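Local coordinates for minor capsid protein (Cafeteriavirus-dependent mavirus, PDB 6G42) that forms the pentons of the virophage capsid, assembling as a pentamer that probably occupies the fivefold vertices of the icosahedral shell, at residues C[202-216]-C[229-241]. Numbering follows the deposited sequence. Where two conformers were deposited one is given.
Sequences SHIVIESNDLPVSYE and DNTGVFLTNYKYL
Lys239 leaves its strand with CG anti to the backbone N and then bends at chi2 (72°), which lays its chain over one face of the His203 ring, in the modelled conformer of two, and carries NZ on to Ser202. Lys239 CD lies 3.7 Å from the centroid of the His203 ring, displaced toward the rim, a CH-pi contact that depends on that conformer, while Lys239 NZ donates to Ser202 OG at 2.8 Å. This polar end sits at a subunit boundary, since Ser202 OG is also bonded to Gln298 of the second subunit. Beneath these side chains, strands 202-207 and 236-239 run antiparallel at 151°, their axes 4.6 Å apart. Ile204 and Tyr238 form an antiparallel hydrogen-bonded pair: Ile204 N reaches Tyr238 O at 2.8 Å, and the return bond from Tyr238 N to Ile204 O is 2.9 Å. On its other edge strand 202-207 pairs with strand 272-281, where Ser202 and His203 both face Tyr280 in a classic beta bulge; the pairing belongs to one sheet of the single jelly-roll. Ile206 and Thr236 project from the sheet on the side of Val53, in strand 49-62, with Ile206 CD1 against Thr236 CG2. Farther along, Leu235 sets its two methyls among Leu211, Val213 and Ile206; Leu51 and Leu275 adjoin it. Val233 splits its branches: CG1 meets Val213 CG1, whereas Val233 CG2 sits over the centre of the Tyr215 ring, 3.5 Å from the centroid and 12° off its normal. A separate antiparallel bridge joins the short strands 216-217 and 231-232, with Glu216 N donating to Gly232 O at 2.7 Å and Gly232 N answering to Glu216 O. The Glu216 side chain passes Phe234 CB, and its carboxylate is bound by Lys300 and Asn12, both of the second subunit.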
ATOM      1  N   SER C 202     -23.638   0.895  -1.950  1.00 46.86           N
ATOM      2  CA  SER C 202     -23.005  -0.330  -1.456  1.00 44.91           C
ATOM      3  C   SER C 202     -22.215  -1.057  -2.544  1.00 43.09           C
ATOM      4  O   SER C 202     -20.999  -1.207  -2.430  1.00 41.98           O
ATOM      5  CB  SER C 202     -24.066  -1.264  -0.878  1.00 44.80           C
ATOM      6  OG  SER C 202     -23.534  -2.555  -0.629  1.00 44.06           O
ATOM      7  N   HIS C 203     -22.923  -1.490  -3.586  0.50 43.14           N
ATOM      8  CA  HIS C 203     -22.358  -2.302  -4.670  0.50 43.54           C
ATOM      9  C   HIS C 203     -22.749  -1.736  -6.035  0.50 43.47           C
ATOM     10  O   HIS C 203     -23.737  -1.010  -6.148  0.50 43.34           O
ATOM     11  CB  HIS C 203     -22.866  -3.745  -4.572  0.50 43.63           C
ATOM     12  CG  HIS C 203     -22.078  -4.620  -3.643  0.50 43.80           C
ATOM     13  ND1 HIS C 203     -22.389  -4.772  -2.309  0.50 43.07           N
ATOM     14  CD2 HIS C 203     -21.011  -5.423  -3.871  0.50 43.92           C
ATOM     15  CE1 HIS C 203     -21.539  -5.618  -1.754  0.50 43.04           C
ATOM     16  NE2 HIS C 203     -20.691  -6.024  -2.679  0.50 43.10           N
ATOM     17  N   ILE C 204     -21.949  -2.060  -7.054  1.00 43.70           N
ATOM     18  CA  ILE C 204     -22.263  -1.774  -8.461  1.00 42.72           C
ATOM     19  C   ILE C 204     -22.099  -3.106  -9.180  1.00 43.20           C
ATOM     20  O   ILE C 204     -21.049  -3.743  -9.089  1.00 39.80           O
ATOM     21  CB  ILE C 204     -21.312  -0.729  -9.092  1.00 42.93           C
ATOM     22  CG1 ILE C 204     -21.490   0.638  -8.418  1.00 42.27           C
ATOM     23  CG2 ILE C 204     -21.564  -0.606 -10.598  1.00 43.15           C
ATOM     24  CD1 ILE C 204     -20.432   1.659  -8.781  1.00 41.43           C
ATOM     25  N   VAL C 205     -23.137  -3.490  -9.912  1.00 45.35           N
ATOM     26  CA  VAL C 205     -23.279  -4.828 -10.465  1.00 46.53           C
ATOM     27  C   VAL C 205     -23.453  -4.736 -11.973  1.00 47.71           C
ATOM     28  O   VAL C 205     -24.025  -3.771 -12.473  1.00 48.01           O
ATOM     29  CB  VAL C 205     -24.522  -5.511  -9.844  1.00 48.39           C
ATOM     30  CG1 VAL C 205     -24.930  -6.771 -10.599  1.00 50.02           C
ATOM     31  CG2 VAL C 205     -24.277  -5.835  -8.377  1.00 48.02           C
ATOM     32  N   ILE C 206     -22.950  -5.746 -12.681  1.00 50.76           N
ATOM     33  CA  ILE C 206     -23.292  -5.999 -14.085  1.00 52.24           C
ATOM     34  C   ILE C 206     -24.277  -7.172 -14.121  1.00 55.16           C
ATOM     35  O   ILE C 206     -23.958  -8.255 -13.624  1.00 53.55           O
ATOM     36  CB  ILE C 206     -22.051  -6.356 -14.928  1.00 51.54           C
ATOM     37  CG1 ILE C 206     -21.087  -5.168 -14.975  1.00 51.65           C
ATOM     38  CG2 ILE C 206     -22.456  -6.764 -16.345  1.00 51.75           C
ATOM     39  CD1 ILE C 206     -19.743  -5.466 -15.609  1.00 51.78           C
ATOM     40  N   GLU C 207     -25.453  -6.945 -14.715  1.00 58.94           N
ATOM     41  CA  GLU C 207     -26.492  -7.984 -14.883  1.00 59.82           C
ATOM     42  C   GLU C 207     -26.947  -8.151 -16.341  1.00 59.74           C
ATOM     43  O   GLU C 207     -26.675  -7.299 -17.195  1.00 57.43           O
ATOM     44  CB  GLU C 207     -27.693  -7.735 -13.948  1.00 60.31           C
ATOM     45  CG  GLU C 207     -28.278  -6.327 -13.946  1.00 60.24           C
ATOM     46  CD  GLU C 207     -29.341  -6.120 -12.870  1.00 61.84           C
ATOM     47  OE1 GLU C 207     -29.253  -6.729 -11.779  1.00 64.30           O
ATOM     48  OE2 GLU C 207     -30.270  -5.326 -13.103  1.00 63.33           O
ATOM     49  N   SER C 208     -27.623  -9.273 -16.596  1.00 59.83           N
ATOM     50  CA  SER C 208     -28.092  -9.651 -17.932  1.00 62.29           C
ATOM     51  C   SER C 208     -29.433 -10.371 -17.857  1.00 65.24           C
ATOM     52  O   SER C 208     -29.579 -11.325 -17.095  1.00 66.48           O
ATOM     53  CB  SER C 208     -27.078 -10.576 -18.602  1.00 60.98           C
ATOM     54  OG  SER C 208     -27.529 -10.980 -19.886  1.00 59.12           O
ATOM     55  N   ASN C 209     -30.397  -9.925 -18.660  1.00 67.83           N
ATOM     56  CA  ASN C 209     -31.717 -10.588 -18.738  1.00 69.58           C
ATOM     57  C   ASN C 209     -31.767 -11.818 -19.668  1.00 66.91           C
ATOM     58  O   ASN C 209     -32.652 -12.659 -19.509  1.00 66.25           O
ATOM     59  CB  ASN C 209     -32.850  -9.593 -19.078  1.00 73.44           C
ATOM     60  CG  ASN C 209     -32.579  -8.766 -20.330  1.00 79.87           C
ATOM     61  OD1 ASN C 209     -31.775  -9.141 -21.184  1.00 88.85           O
ATOM     62  ND2 ASN C 209     -33.252  -7.625 -20.436  1.00 80.33           N
ATOM     63  N   ASP C 210     -30.831 -11.925 -20.615  1.00 65.78           N
ATOM     64  CA  ASP C 210     -30.861 -13.002 -21.636  1.00 66.93           C
ATOM     65  C   ASP C 210     -29.560 -13.815 -21.883  1.00 65.80           C
ATOM     66  O   ASP C 210     -29.503 -14.612 -22.829  1.00 62.45           O
ATOM     67  CB  ASP C 210     -31.373 -12.423 -22.962  1.00 70.03           C
ATOM     68  CG  ASP C 210     -30.455 -11.352 -23.538  1.00 73.60           C
ATOM     69  OD1 ASP C 210     -29.561 -10.854 -22.813  1.00 73.09           O
ATOM     70  OD2 ASP C 210     -30.640 -11.001 -24.726  1.00 77.30           O
ATOM     71  N   LEU C 211     -28.534 -13.630 -21.050  1.00 64.12           N
ATOM     72  CA  LEU C 211     -27.317 -14.449 -21.133  1.00 61.64           C
ATOM     73  C   LEU C 211     -27.567 -15.764 -20.400  1.00 61.18           C
ATOM     74  O   LEU C 211     -27.905 -15.734 -19.218  1.00 60.51           O
ATOM     75  CB  LEU C 211     -26.123 -13.736 -20.497  1.00 61.85           C
ATOM     76  CG  LEU C 211     -24.764 -14.458 -20.510  1.00 60.56           C
ATOM     77  CD1 LEU C 211     -24.200 -14.600 -21.913  1.00 59.79           C
ATOM     78  CD2 LEU C 211     -23.772 -13.712 -19.637  1.00 60.54           C
ATOM     79  N   PRO C 212     -27.409 -16.918 -21.087  1.00 60.81           N
ATOM     80  CA  PRO C 212     -27.608 -18.195 -20.396  1.00 59.50           C
ATOM     81  C   PRO C 212     -26.477 -18.483 -19.399  1.00 59.05           C
ATOM     82  O   PRO C 212     -25.489 -19.161 -19.714  1.00 58.29           O
ATOM     83  CB  PRO C 212     -27.670 -19.216 -21.537  1.00 60.89           C
ATOM     84  CG  PRO C 212     -26.910 -18.588 -22.650  1.00 61.95           C
ATOM     85  CD  PRO C 212     -27.115 -17.109 -22.522  1.00 60.97           C
ATOM     86  N   VAL C 213     -26.649 -17.934 -18.203  1.00 57.50           N
ATOM     87  CA  VAL C 213     -25.670 -18.017 -17.130  1.00 58.46           C
ATOM     88  C   VAL C 213     -26.382 -18.454 -15.847  1.00 59.90           C
ATOM     89  O   VAL C 213     -27.576 -18.190 -15.665  1.00 63.90           O
ATOM     90  CB  VAL C 213     -24.936 -16.660 -16.952  1.00 57.53           C
ATOM     91  CG1 VAL C 213     -25.858 -15.587 -16.386  1.00 57.19           C
ATOM     92  CG2 VAL C 213     -23.699 -16.812 -16.087  1.00 57.43           C
ATOM     93  N   SER C 214     -25.650 -19.122 -14.965  1.00 59.11           N
ATOM     94  CA  SER C 214     -26.210 -19.580 -13.699  1.00 59.30           C
ATOM     95  C   SER C 214     -26.576 -18.386 -12.822  1.00 60.80           C
ATOM     96  O   SER C 214     -25.837 -17.404 -12.757  1.00 62.30           O
ATOM     97  CB  SER C 214     -25.220 -20.491 -12.978  1.00 59.65           C
ATOM     98  OG  SER C 214     -25.876 -21.236 -11.973  1.00 61.86           O
ATOM     99  N   TYR C 215     -27.726 -18.476 -12.166  1.00 64.41           N
ATOM    100  CA  TYR C 215     -28.236 -17.405 -11.318  1.00 66.57           C
ATOM    101  C   TYR C 215     -27.594 -17.532  -9.945  1.00 61.39           C
ATOM    102  O   TYR C 215     -27.207 -18.619  -9.544  1.00 60.73           O
ATOM    103  CB  TYR C 215     -29.761 -17.516 -11.163  1.00 76.37           C
ATOM    104  CG  TYR C 215     -30.595 -17.139 -12.387  1.00 86.42           C
ATOM    105  CD1 TYR C 215     -30.462 -17.826 -13.604  1.00 92.08           C
ATOM    106  CD2 TYR C 215     -31.554 -16.116 -12.317  1.00 89.67           C
ATOM    107  CE1 TYR C 215     -31.234 -17.491 -14.711  1.00 93.83           C
ATOM    108  CE2 TYR C 215     -32.330 -15.777 -13.420  1.00 92.29           C
ATOM    109  CZ  TYR C 215     -32.167 -16.466 -14.614  1.00 95.76           C
ATOM    110  OH  TYR C 215     -32.930 -16.138 -15.712  1.00100.22           O
ATOM    111  N   GLU C 216     -27.480 -16.414  -9.236  1.00 60.85           N
ATOM    112  CA  GLU C 216     -27.104 -16.425  -7.819  1.00 60.39           C
ATOM    113  C   GLU C 216     -28.378 -16.584  -6.989  1.00 58.22           C
ATOM    114  O   GLU C 216     -29.450 -16.151  -7.412  1.00 58.27           O
ATOM    115  CB  GLU C 216     -26.373 -15.132  -7.413  1.00 61.60           C
ATOM    116  CG  GLU C 216     -25.059 -14.858  -8.156  1.00 61.47           C
ATOM    117  CD  GLU C 216     -24.149 -13.858  -7.439  1.00 59.68           C
ATOM    118  OE1 GLU C 216     -24.633 -13.079  -6.595  1.00 58.76           O
ATOM    119  OE2 GLU C 216     -22.934 -13.834  -7.717  1.00 58.30           O
ATOM    120  N   ASP C 229     -37.235 -18.898  -2.901  1.00 70.05           N
ATOM    121  CA  ASP C 229     -36.603 -19.446  -4.105  1.00 71.35           C
ATOM    122  C   ASP C 229     -36.232 -18.300  -5.064  1.00 67.08           C
ATOM    123  O   ASP C 229     -36.193 -18.481  -6.283  1.00 63.17           O
ATOM    124  CB  ASP C 229     -37.520 -20.483  -4.778  1.00 74.98           C
ATOM    125  CG  ASP C 229     -38.833 -19.888  -5.288  1.00 78.67           C
ATOM    126  OD1 ASP C 229     -39.302 -18.865  -4.738  1.00 79.45           O
ATOM    127  OD2 ASP C 229     -39.402 -20.458  -6.244  1.00 82.46           O
ATOM    128  N   ASN C 230     -35.945 -17.130  -4.490  1.00 65.86           N
ATOM    129  CA  ASN C 230     -35.609 -15.933  -5.254  1.00 65.27           C
ATOM    130  C   ASN C 230     -34.211 -16.091  -5.854  1.00 66.53           C
ATOM    131  O   ASN C 230     -33.296 -16.588  -5.190  1.00 68.33           O
ATOM    132  CB  ASN C 230     -35.680 -14.692  -4.355  1.00 65.65           C
ATOM    133  CG  ASN C 230     -35.645 -13.379  -5.138  1.00 70.23           C
ATOM    134  OD1 ASN C 230     -35.624 -13.359  -6.372  1.00 75.62           O
ATOM    135  ND2 ASN C 230     -35.635 -12.268  -4.411  1.00 69.94           N
ATOM    136  N   THR C 231     -34.069 -15.690  -7.117  1.00 65.44           N
ATOM    137  CA  THR C 231     -32.808 -15.799  -7.856  1.00 63.50           C
ATOM    138  C   THR C 231     -32.527 -14.526  -8.650  1.00 63.93           C
ATOM    139  O   THR C 231     -33.391 -13.661  -8.787  1.00 66.91           O
ATOM    140  CB  THR C 231     -32.801 -17.011  -8.819  1.00 62.26           C
ATOM    141  OG1 THR C 231     -33.825 -16.866  -9.808  1.00 62.50           O
ATOM    142  CG2 THR C 231     -33.010 -18.316  -8.064  1.00 61.38           C
ATOM    143  N   GLY C 232     -31.302 -14.415  -9.154  1.00 64.94           N
ATOM    144  CA  GLY C 232     -30.894 -13.275  -9.973  1.00 63.87           C
ATOM    145  C   GLY C 232     -29.585 -13.498 -10.711  1.00 62.47           C
ATOM    146  O   GLY C 232     -28.710 -14.225 -10.239  1.00 60.83           O
ATOM    147  N   VAL C 233     -29.459 -12.854 -11.871  1.00 63.35           N
ATOM    148  CA  VAL C 233     -28.259 -12.921 -12.706  1.00 62.61           C
ATOM    149  C   VAL C 233     -27.353 -11.750 -12.345  1.00 63.61           C
ATOM    150  O   VAL C 233     -27.721 -10.590 -12.534  1.00 63.18           O
ATOM    151  CB  VAL C 233     -28.606 -12.867 -14.205  1.00 62.32           C
ATOM    152  CG1 VAL C 233     -27.346 -12.897 -15.059  1.00 62.22           C
ATOM    153  CG2 VAL C 233     -29.519 -14.031 -14.574  1.00 63.50           C
ATOM    154  N   PHE C 234     -26.185 -12.079 -11.800  1.00 64.89           N
ATOM    155  CA  PHE C 234     -25.178 -11.113 -11.376  1.00 64.75           C
ATOM    156  C   PHE C 234     -23.855 -11.603 -11.965  1.00 62.81           C
ATOM    157  O   PHE C 234     -23.412 -12.701 -11.631  1.00 63.69           O
ATOM    158  CB  PHE C 234     -25.067 -11.081  -9.844  1.00 68.03           C
ATOM    159  CG  PHE C 234     -26.239 -10.440  -9.135  1.00 72.30           C
ATOM    160  CD1 PHE C 234     -27.505 -11.013  -9.167  1.00 74.57           C
ATOM    161  CD2 PHE C 234     -26.060  -9.289  -8.371  1.00 75.68           C
ATOM    162  CE1 PHE C 234     -28.573 -10.432  -8.496  1.00 76.25           C
ATOM    163  CE2 PHE C 234     -27.127  -8.703  -7.696  1.00 76.58           C
ATOM    164  CZ  PHE C 234     -28.384  -9.276  -7.758  1.00 76.10           C
ATOM    165  N   LEU C 235     -23.233 -10.806 -12.836  1.00 61.63           N
ATOM    166  CA  LEU C 235     -21.957 -11.179 -13.484  1.00 61.16           C
ATOM    167  C   LEU C 235     -20.692 -10.718 -12.746  1.00 58.38           C
ATOM    168  O   LEU C 235     -19.651 -11.362 -12.848  1.00 53.37           O
ATOM    169  CB  LEU C 235     -21.932 -10.683 -14.928  1.00 61.11           C
ATOM    170  CG  LEU C 235     -23.078 -11.169 -15.819  1.00 62.19           C
ATOM    171  CD1 LEU C 235     -22.789 -10.795 -17.263  1.00 62.08           C
ATOM    172  CD2 LEU C 235     -23.323 -12.666 -15.706  1.00 62.52           C
ATOM    173  N   THR C 236     -20.780  -9.594 -12.041  1.00 58.14           N
ATOM    174  CA  THR C 236     -19.753  -9.198 -11.074  1.00 58.59           C
ATOM    175  C   THR C 236     -20.359  -8.263 -10.024  1.00 56.74           C
ATOM    176  O   THR C 236     -21.379  -7.621 -10.272  1.00 52.66           O
ATOM    177  CB  THR C 236     -18.500  -8.568 -11.750  1.00 59.05           C
ATOM    178  OG1 THR C 236     -17.430  -8.452 -10.796  1.00 56.51           O
ATOM    179  CG2 THR C 236     -18.804  -7.193 -12.352  1.00 60.38           C
ATOM    180  N   ASN C 237     -19.722  -8.229  -8.854  1.00 57.31           N
ATOM    181  CA  ASN C 237     -20.099  -7.372  -7.733  1.00 57.78           C
ATOM    182  C   ASN C 237     -18.918  -6.499  -7.382  1.00 54.04           C
ATOM    183  O   ASN C 237     -17.962  -6.980  -6.770  1.00 56.90           O
ATOM    184  CB  ASN C 237     -20.401  -8.209  -6.495  1.00 63.77           C
ATOM    185  CG  ASN C 237     -21.786  -8.788  -6.499  1.00 71.31           C
ATOM    186  OD1 ASN C 237     -22.244  -9.327  -7.506  1.00 77.46           O
ATOM    187  ND2 ASN C 237     -22.458  -8.715  -5.351  1.00 78.16           N
ATOM    188  N   TYR C 238     -18.970  -5.233  -7.763  1.00 49.50           N
ATOM    189  CA  TYR C 238     -17.954  -4.271  -7.352  1.00 47.19           C
ATOM    190  C   TYR C 238     -18.449  -3.594  -6.084  1.00 45.73           C
ATOM    191  O   TYR C 238     -19.493  -2.958  -6.098  1.00 44.39           O
ATOM    192  CB  TYR C 238     -17.712  -3.237  -8.450  1.00 46.56           C
ATOM    193  CG  TYR C 238     -16.693  -2.188  -8.093  1.00 45.87           C
ATOM    194  CD1 TYR C 238     -15.337  -2.412  -8.302  1.00 46.77           C
ATOM    195  CD2 TYR C 238     -17.080  -0.967  -7.549  1.00 45.42           C
ATOM    196  CE1 TYR C 238     -14.395  -1.450  -7.977  1.00 46.83           C
ATOM    197  CE2 TYR C 238     -16.143  -0.000  -7.217  1.00 45.86           C
ATOM    198  CZ  TYR C 238     -14.801  -0.247  -7.435  1.00 46.10           C
ATOM    199  OH  TYR C 238     -13.863   0.703  -7.112  1.00 47.74           O
ATOM    200  N   LYS C 239     -17.709  -3.753  -4.994  1.00 45.48           N
ATOM    201  CA  LYS C 239     -17.973  -3.013  -3.770  1.00 45.46           C
ATOM    202  C   LYS C 239     -17.492  -1.578  -3.935  1.00 45.13           C
ATOM    203  O   LYS C 239     -16.351  -1.353  -4.328  1.00 46.36           O
ATOM    204  CB  LYS C 239     -17.255  -3.654  -2.583  1.00 46.02           C
ATOM    205  CG  LYS C 239     -17.613  -3.052  -1.228  1.00 46.75           C
ATOM    206  CD  LYS C 239     -19.021  -3.443  -0.821  1.00 47.88           C
ATOM    207  CE  LYS C 239     -19.527  -2.658   0.368  1.00 47.90           C
ATOM    208  NZ  LYS C 239     -20.976  -2.938   0.542  1.00 48.61           N
ATOM    209  N   TYR C 240     -18.358  -0.619  -3.621  1.00 45.55           N
ATOM    210  CA  TYR C 240     -18.019   0.798  -3.706  1.00 45.89           C
ATOM    211  C   TYR C 240     -17.718   1.381  -2.324  1.00 47.61           C
ATOM    212  O   TYR C 240     -18.336   1.001  -1.330  1.00 48.64           O
ATOM    213  CB  TYR C 240     -19.148   1.569  -4.385  1.00 44.54           C
ATOM    214  CG  TYR C 240     -18.836   3.031  -4.583  1.00 44.54           C
ATOM    215  CD1 TYR C 240     -17.973   3.453  -5.593  1.00 44.27           C
ATOM    216  CD2 TYR C 240     -19.387   3.998  -3.740  1.00 44.64           C
ATOM    217  CE1 TYR C 240     -17.674   4.801  -5.766  1.00 44.95           C
ATOM    218  CE2 TYR C 240     -19.095   5.339  -3.901  1.00 44.78           C
ATOM    219  CZ  TYR C 240     -18.238   5.741  -4.912  1.00 45.50           C
ATOM    220  OH  TYR C 240     -17.959   7.078  -5.061  1.00 45.56           O
ATOM    221  N   LEU C 241     -16.751   2.293  -2.281  1.00 50.00           N
ATOM    222  CA  LEU C 241     -16.396   3.038  -1.072  1.00 52.57           C
ATOM    223  C   LEU C 241     -16.235   4.521  -1.426  1.00 51.96           C
ATOM    224  O   LEU C 241     -15.543   4.858  -2.389  1.00 51.91           O
ATOM    225  CB  LEU C 241     -15.093   2.502  -0.487  1.00 54.61           C
ATOM    226  CG  LEU C 241     -15.070   1.011  -0.132  1.00 57.95           C
ATOM    227  CD1 LEU C 241     -13.640   0.548   0.111  1.00 60.19           C
ATOM    228  CD2 LEU C 241     -15.945   0.717   1.078  1.00 57.01           C
TER